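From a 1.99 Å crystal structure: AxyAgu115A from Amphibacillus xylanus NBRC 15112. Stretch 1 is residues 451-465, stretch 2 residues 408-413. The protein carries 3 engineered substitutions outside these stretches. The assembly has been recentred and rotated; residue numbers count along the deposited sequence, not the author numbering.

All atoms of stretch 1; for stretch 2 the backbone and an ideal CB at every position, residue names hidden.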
# COMPACT_ATOMS: atom_id res chain seq x y z
N VAL A 451 23.23 -2.70 29.17
CA VAL A 451 23.15 -1.26 28.87
C VAL A 451 23.74 -0.94 27.51
O VAL A 451 24.04 0.22 27.25
CB VAL A 451 23.82 -0.38 29.94
CG1 VAL A 451 23.08 -0.39 31.26
CG2 VAL A 451 25.31 -0.79 30.07
N GLY A 452 23.95 -1.95 26.65
CA GLY A 452 24.52 -1.65 25.34
C GLY A 452 25.85 -0.92 25.42
O GLY A 452 26.77 -1.37 26.11
N ASP A 453 25.95 0.23 24.74
CA ASP A 453 27.15 1.04 24.74
C ASP A 453 27.15 2.08 25.85
O ASP A 453 27.94 3.02 25.79
CB ASP A 453 27.27 1.79 23.42
CG ASP A 453 27.20 0.85 22.23
OD1 ASP A 453 26.08 0.59 21.75
OD2 ASP A 453 28.26 0.35 21.80
N ILE A 454 26.27 1.92 26.85
CA ILE A 454 26.15 2.75 28.05
C ILE A 454 25.59 4.13 27.77
O ILE A 454 24.68 4.59 28.46
CB ILE A 454 27.49 2.88 28.80
CG1 ILE A 454 28.12 1.50 29.07
CG2 ILE A 454 27.23 3.66 30.10
CD1 ILE A 454 29.59 1.55 29.50
N ALA A 455 26.14 4.82 26.77
CA ALA A 455 25.69 6.19 26.48
C ALA A 455 24.18 6.36 26.31
O ALA A 455 23.52 5.55 25.66
CB ALA A 455 26.41 6.71 25.25
N THR A 456 23.65 7.45 26.88
CA THR A 456 22.23 7.81 26.99
C THR A 456 21.46 6.91 27.96
O THR A 456 20.30 7.20 28.27
CB THR A 456 21.48 7.82 25.64
OG1 THR A 456 21.11 6.49 25.26
CG2 THR A 456 22.37 8.43 24.53
N GLN A 457 22.10 5.88 28.51
CA GLN A 457 21.42 5.08 29.52
C GLN A 457 21.67 5.55 30.96
O GLN A 457 21.34 4.82 31.89
CB GLN A 457 21.82 3.60 29.40
CG GLN A 457 21.73 3.03 27.98
CD GLN A 457 20.29 2.92 27.49
OE1 GLN A 457 19.35 3.05 28.28
NE2 GLN A 457 20.11 2.69 26.21
N GLU A 458 22.20 6.76 31.16
CA GLU A 458 22.65 7.15 32.49
C GLU A 458 21.49 7.30 33.47
O GLU A 458 21.62 6.91 34.63
CB GLU A 458 23.46 8.45 32.43
CG GLU A 458 24.77 8.36 31.64
CD GLU A 458 24.58 8.59 30.13
OE1 GLU A 458 23.43 8.83 29.68
OE2 GLU A 458 25.59 8.52 29.38
N LEU A 459 20.34 7.87 33.05
CA LEU A 459 19.24 7.98 34.01
C LEU A 459 18.69 6.62 34.43
O LEU A 459 18.61 6.35 35.63
CB LEU A 459 18.12 8.87 33.43
CG LEU A 459 16.82 8.88 34.23
CD1 LEU A 459 17.07 9.64 35.53
CD2 LEU A 459 15.67 9.55 33.48
N PRO A 460 18.31 5.71 33.51
CA PRO A 460 17.78 4.42 33.98
C PRO A 460 18.84 3.53 34.64
O PRO A 460 18.49 2.74 35.53
CB PRO A 460 17.19 3.79 32.72
CG PRO A 460 17.90 4.43 31.60
CD PRO A 460 18.24 5.84 32.06
N LEU A 461 20.11 3.65 34.26
CA LEU A 461 21.17 2.91 34.97
C LEU A 461 21.34 3.43 36.39
O LEU A 461 21.51 2.65 37.33
CB LEU A 461 22.49 3.00 34.18
CG LEU A 461 23.71 2.33 34.89
CD1 LEU A 461 23.42 0.85 35.10
CD2 LEU A 461 25.02 2.56 34.10
N SER A 462 21.33 4.75 36.57
CA SER A 462 21.41 5.31 37.92
C SER A 462 20.25 4.79 38.77
O SER A 462 20.44 4.39 39.93
CB SER A 462 21.40 6.85 37.84
OG SER A 462 22.55 7.42 37.22
N PHE A 463 19.04 4.78 38.20
CA PHE A 463 17.86 4.32 38.92
C PHE A 463 17.97 2.84 39.29
O PHE A 463 17.67 2.45 40.42
CB PHE A 463 16.60 4.57 38.06
CG PHE A 463 15.35 4.08 38.75
CD1 PHE A 463 14.93 4.69 39.90
CD2 PHE A 463 14.67 2.95 38.28
CE1 PHE A 463 13.82 4.22 40.61
CE2 PHE A 463 13.53 2.48 38.97
CZ PHE A 463 13.13 3.12 40.14
N PHE A 464 18.35 2.01 38.32
CA PHE A 464 18.46 0.57 38.51
C PHE A 464 19.43 0.25 39.65
O PHE A 464 19.10 -0.53 40.56
CB PHE A 464 18.93 -0.06 37.19
CG PHE A 464 18.99 -1.59 37.20
CD1 PHE A 464 20.18 -2.23 37.48
CD2 PHE A 464 17.89 -2.34 36.84
CE1 PHE A 464 20.28 -3.64 37.47
CE2 PHE A 464 17.94 -3.74 36.83
CZ PHE A 464 19.16 -4.40 37.13
N LEU A 465 20.58 0.91 39.65
CA LEU A 465 21.58 0.67 40.69
C LEU A 465 21.24 1.38 42.02
O LEU A 465 21.69 0.93 43.09
CB LEU A 465 22.96 1.11 40.18
CG LEU A 465 23.48 0.20 39.03
CD1 LEU A 465 24.82 0.65 38.51
CD2 LEU A 465 23.58 -1.26 39.47
N UNK A 408 18.61 -10.79 35.19
CA UNK A 408 19.29 -10.16 34.07
C UNK A 408 18.24 -9.42 33.25
O UNK A 408 17.33 -10.04 32.70
CB UNK A 408 20.04 -11.19 33.22
N UNK A 409 18.35 -8.09 33.22
CA UNK A 409 17.36 -7.16 32.68
C UNK A 409 17.99 -6.44 31.49
O UNK A 409 19.22 -6.41 31.36
CB UNK A 409 16.89 -6.17 33.74
N UNK A 410 17.17 -5.96 30.55
CA UNK A 410 17.68 -5.31 29.33
C UNK A 410 17.17 -3.87 29.22
O UNK A 410 15.96 -3.63 29.26
CB UNK A 410 17.27 -6.11 28.09
N UNK A 411 18.10 -2.93 29.03
CA UNK A 411 17.85 -1.60 28.48
C UNK A 411 18.24 -1.51 27.02
O UNK A 411 18.09 -0.45 26.43
CB UNK A 411 18.61 -0.54 29.28
N UNK A 412 18.79 -2.60 26.45
CA UNK A 412 19.42 -2.62 25.13
C UNK A 412 19.42 -4.06 24.68
O UNK A 412 19.69 -4.95 25.49
CB UNK A 412 20.83 -2.04 25.15
N UNK A 413 19.08 -4.32 23.42
CA UNK A 413 19.05 -5.70 22.97
C UNK A 413 19.27 -5.78 21.47
O UNK A 413 18.63 -5.07 20.69
CB UNK A 413 17.72 -6.36 23.35

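Position 408 lies on a strand, with phi/psi of -109/114°, and its CA-to-CB bond points away from stretch 1. Nothing of stretch 1 comes within 5.5 Å of the ideal CB, so the visible atoms select no side chain here. The deposited residue is Tyr408, which makes no contact with stretch 1.

Position 409 continues the strand (phi -116°, psi 154°) but turns its CB toward stretch 1. The ideal CB sits 4.1 Å from Phe464 CE2, so the visible neighbour is an aromatic ring, offering neither charge nor hydrogen-bonding group. An aliphatic or aromatic side chain would suit, and a long one could have a polar end if that end ran beyond the ring. The deposited residue is Tyr409, with chi1 at -162° (t). Its CB packs 4.0 Å from Phe464 CE2, an apolar contact made at the root of the side chain, while its OH is hydrogen-bonded elsewhere in the structure.

Position 410, the last residue of the strand, points away again, as the alternation of a strand requires. Stretch 1 is beyond 5.5 Å of its ideal CB and sets no preference. It is His410.

Position 411 has left the strand, with phi/psi of -101/-2°, and its CB points toward stretch 1. The backbones approach closely here: the CA atoms of Val451 and position 411 are 5.3 Å apart. From the ideal CB, Gln457 OE1 is 3.8 Å and Val451 CA 4.6 Å away, although the side-chain amide of Gln457 is probably turned over in the model and its polar atoms are a poor guide. Farther along, Val451, Pro460 and Phe464 offer carbon surface, including the first turns of a helix. A large apolar side chain fits best; leucine, methionine or an aromatic residue would all be reasonable. The deposited residue is Phe411, with chi1 at -63° (m), and it loses 137 Å² to stretch 1, the largest share in stretch 2. Pro460 CB lies over one face of the ring, 4.1 Å from its centroid and 28° off the normal, a CH-pi contact. Val451 CG1 meets Phe411 CD2 at 3.9 Å, and Phe464 CB is 4.0 Å from Phe411 CZ. The Phe464 and Phe411 rings form an oblique pair, with centroids 5.9 Å apart and planes at 83°.

Position 412 is extended (phi -159°, psi 137°) and also points toward stretch 1. Its ideal CB is 3.5 Å from Gly452 N, beside a type II' turn from Val451 to Ile454. Glycine at 452 leaves room, so a small or medium side chain, polar or apolar, could fit. The deposited residue is Asp412. Its CG lies 3.4 Å from Gly452 CA, and an ideal CB on Gly452 would fall 2.1 Å from Asp412 OD2, a clash. Water 1 can donate to Asp412 OD2 (3.1 Å) and to Val451 O (3.0 Å), though it has more acceptors in reach than protons.

Position 413 points away, with no stretch 1 atom within 5.5 Å of its ideal CB. It is Tyr413.

Stretch 2 408-413: YYHFDY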
# COMPACT_ATOMS: atom_id res chain seq x y z
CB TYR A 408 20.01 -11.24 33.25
CG TYR A 408 20.64 -10.75 31.98
CD1 TYR A 408 21.17 -9.47 31.90
CD2 TYR A 408 20.71 -11.58 30.86
CE1 TYR A 408 21.75 -9.00 30.70
CE2 TYR A 408 21.30 -11.14 29.67
CZ TYR A 408 21.79 -9.85 29.60
OH TYR A 408 22.35 -9.42 28.41
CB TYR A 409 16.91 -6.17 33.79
CG TYR A 409 15.61 -5.46 33.47
CD1 TYR A 409 14.37 -6.09 33.68
CD2 TYR A 409 15.62 -4.17 32.97
CE1 TYR A 409 13.16 -5.44 33.37
CE2 TYR A 409 14.39 -3.50 32.65
CZ TYR A 409 13.18 -4.15 32.87
OH TYR A 409 11.98 -3.53 32.57
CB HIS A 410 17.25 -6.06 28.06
CG HIS A 410 18.02 -7.32 27.81
ND1 HIS A 410 17.77 -8.48 28.50
CD2 HIS A 410 19.06 -7.59 26.97
CE1 HIS A 410 18.59 -9.42 28.08
NE2 HIS A 410 19.38 -8.92 27.14
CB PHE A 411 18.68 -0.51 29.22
CG PHE A 411 18.34 -0.34 30.68
CD1 PHE A 411 17.18 -0.84 31.23
CD2 PHE A 411 19.22 0.36 31.51
CE1 PHE A 411 16.86 -0.64 32.56
CE2 PHE A 411 18.92 0.54 32.86
CZ PHE A 411 17.75 0.03 33.39
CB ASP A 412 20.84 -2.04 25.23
CG ASP A 412 21.49 -1.74 23.88
OD1 ASP A 412 21.85 -2.69 23.15
OD2 ASP A 412 21.68 -0.53 23.57
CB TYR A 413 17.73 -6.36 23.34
CG TYR A 413 17.63 -7.81 22.90
CD1 TYR A 413 18.57 -8.76 23.35
CD2 TYR A 413 16.59 -8.24 22.08
CE1 TYR A 413 18.50 -10.09 22.96
CE2 TYR A 413 16.48 -9.56 21.72
CZ TYR A 413 17.44 -10.47 22.16
OH TYR A 413 17.35 -11.77 21.79
O HOH W 1 22.96 1.91 25.08
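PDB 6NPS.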